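Local structure of protein kinase domain-containing protein (Chaetomium thermophilum, 6Z3U) at the interface of chains B and A. The protein is the CDK7 serine/threonine kinase of the CAK complex, activated by MAT1 and cyclin H, and probably phosphorylates the RNA polymerase II CTD. Numbering follows the deposited sequence. Chains: chain A, Protein kinase domain-containing protein; chain B, CYCLIN domain-containing protein.

The interface of chains B and A. Residues chain B 176, 181; chain A 85, 142, 160-162, 168.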
ATOM      1  N   CYS B 176     -12.617   8.610  -0.636  1.00 38.85           N
ATOM      2  CA  CYS B 176     -11.858   7.775  -1.559  1.00 37.03           C
ATOM      3  C   CYS B 176     -11.830   8.394  -2.950  1.00 34.45           C
ATOM      4  O   CYS B 176     -10.779   8.434  -3.599  1.00 38.50           O
ATOM      5  CB  CYS B 176     -12.456   6.370  -1.598  1.00 43.87           C
ATOM      6  SG  CYS B 176     -11.364   5.110  -2.295  1.00 44.03           S
ATOM      7  N   PHE B 181      -8.485   7.786  -5.429  1.00 32.28           N
ATOM      8  CA  PHE B 181      -8.209   6.362  -5.268  1.00 31.08           C
ATOM      9  C   PHE B 181      -6.724   6.069  -5.085  1.00 31.00           C
ATOM     10  O   PHE B 181      -6.286   4.932  -5.277  1.00 30.86           O
ATOM     11  CB  PHE B 181      -8.752   5.569  -6.462  1.00 34.39           C
ATOM     12  CG  PHE B 181     -10.199   5.837  -6.761  1.00 33.26           C
ATOM     13  CD1 PHE B 181     -11.196   5.149  -6.092  1.00 33.35           C
ATOM     14  CD2 PHE B 181     -10.562   6.782  -7.706  1.00 35.39           C
ATOM     15  CE1 PHE B 181     -12.527   5.392  -6.363  1.00 36.07           C
ATOM     16  CE2 PHE B 181     -11.894   7.030  -7.982  1.00 40.21           C
ATOM     17  CZ  PHE B 181     -12.877   6.335  -7.309  1.00 41.50           C
TER
ATOM     18  N   ASN A  85     -14.937  11.467 -13.045  1.00 65.89           N
ATOM     19  CA  ASN A  85     -15.124  10.026 -12.921  1.00 58.63           C
ATOM     20  C   ASN A  85     -15.984   9.489 -14.056  1.00 66.33           C
ATOM     21  O   ASN A  85     -15.731   8.395 -14.571  1.00 77.61           O
ATOM     22  CB  ASN A  85     -15.756   9.681 -11.572  1.00 63.71           C
ATOM     23  CG  ASN A  85     -14.728   9.261 -10.533  1.00 67.07           C
ATOM     24  OD1 ASN A  85     -13.811   8.491 -10.825  1.00 60.32           O
ATOM     25  ND2 ASN A  85     -14.886   9.755  -9.310  1.00 69.72           N
ATOM     26  N   LEU A 142      -6.850  -1.898  -3.995  1.00 27.83           N
ATOM     27  CA  LEU A 142      -6.715  -0.564  -4.571  1.00 33.45           C
ATOM     28  C   LEU A 142      -5.325   0.008  -4.318  1.00 33.17           C
ATOM     29  O   LEU A 142      -4.752   0.678  -5.185  1.00 35.04           O
ATOM     30  CB  LEU A 142      -7.791   0.353  -3.990  1.00 33.40           C
ATOM     31  CG  LEU A 142      -8.336   1.467  -4.881  1.00 29.05           C
ATOM     32  CD1 LEU A 142      -8.742   0.925  -6.239  1.00 34.14           C
ATOM     33  CD2 LEU A 142      -9.520   2.142  -4.204  1.00 30.03           C
ATOM     34  N   VAL A 160      -9.201   3.118 -12.429  1.00 31.78           N
ATOM     35  CA  VAL A 160     -10.178   3.028 -11.349  1.00 31.99           C
ATOM     36  C   VAL A 160     -11.151   4.188 -11.496  1.00 33.18           C
ATOM     37  O   VAL A 160     -10.735   5.328 -11.725  1.00 35.41           O
ATOM     38  CB  VAL A 160      -9.513   3.063  -9.959  1.00 31.18           C
ATOM     39  CG1 VAL A 160     -10.562   2.976  -8.859  1.00 31.57           C
ATOM     40  CG2 VAL A 160      -8.512   1.934  -9.823  1.00 30.07           C
ATOM     41  N   PHE A 161     -12.442   3.900 -11.361  1.00 33.94           N
ATOM     42  CA  PHE A 161     -13.459   4.939 -11.403  1.00 37.30           C
ATOM     43  C   PHE A 161     -14.627   4.517 -10.525  1.00 43.83           C
ATOM     44  O   PHE A 161     -14.837   3.329 -10.262  1.00 44.02           O
ATOM     45  CB  PHE A 161     -13.938   5.206 -12.835  1.00 54.18           C
ATOM     46  CG  PHE A 161     -14.579   4.015 -13.495  1.00 57.91           C
ATOM     47  CD1 PHE A 161     -15.924   3.738 -13.301  1.00 58.47           C
ATOM     48  CD2 PHE A 161     -13.841   3.176 -14.313  1.00 55.46           C
ATOM     49  CE1 PHE A 161     -16.517   2.644 -13.903  1.00 54.46           C
ATOM     50  CE2 PHE A 161     -14.430   2.082 -14.921  1.00 52.26           C
ATOM     51  CZ  PHE A 161     -15.769   1.817 -14.715  1.00 53.39           C
ATOM     52  N   SER A 162     -15.395   5.506 -10.084  1.00 55.00           N
ATOM     53  CA  SER A 162     -16.561   5.277  -9.244  1.00 54.68           C
ATOM     54  C   SER A 162     -17.816   5.248 -10.106  1.00 61.06           C
ATOM     55  O   SER A 162     -17.936   6.005 -11.075  1.00 60.49           O
ATOM     56  CB  SER A 162     -16.676   6.359  -8.171  1.00 38.68           C
ATOM     57  OG  SER A 162     -16.794   7.641  -8.760  1.00 47.60           O
ATOM     58  N   LEU A 168     -17.474   0.768  -6.508  1.00 52.17           N
ATOM     59  CA  LEU A 168     -16.083   0.846  -6.931  1.00 44.52           C
ATOM     60  C   LEU A 168     -15.854  -0.078  -8.121  1.00 45.15           C
ATOM     61  O   LEU A 168     -16.302  -1.231  -8.113  1.00 54.73           O
ATOM     62  CB  LEU A 168     -15.152   0.473  -5.781  1.00 47.21           C
ATOM     63  CG  LEU A 168     -13.658   0.664  -6.032  1.00 44.87           C
ATOM     64  CD1 LEU A 168     -13.343   2.126  -6.304  1.00 41.14           C
ATOM     65  CD2 LEU A 168     -12.853   0.151  -4.850  1.00 41.06           C
TER
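This is the kinase–cyclin interface within the CAK complex, where B:Phe181 of cyclin H plugs into the N-terminal lobe of CDK7 and helps couple the two subunits. The helix 136-148 that supplies A:Leu142 is the kinase C-helix, the element that cyclins position in this family; strands 157-162 and 168-172 and helix 80-89 add further contacts. B:Phe181 sits in a loop just past helix 172-178 with its ring carbon CG anti to the carbonyl carbon (chi1 -53°), which swings the ring off the cyclin backbone and into the kinase. A:Val160 sends its CG1 methyl under one face, 3.7 Å from the ring centroid in a CH-pi contact displaced toward the rim. The opposite face looks back to its own subunit, toward the carbonyl O of B:Cys176. On the same side of the ring as A:Val160, the CD1 methyl of A:Leu168 comes in tilted from the ring plane, its side chain running antiparallel to the phenylalanine, to 3.4 Å from CE1 of B:Phe181. CB of A:Ser162 meets the far end in the ring plane, 3.9 Å from CZ of B:Phe181. Beside it, the amide OD1 of A:Asn85 approaches ring carbon CE2 of B:Phe181 at 3.7 Å, with amide and ring planes 68° apart. A:Leu142 uses its CD2 methyl twice, touching CD1 of B:Phe181 at 3.9 Å and SG of B:Cys176 at 4.0 Å.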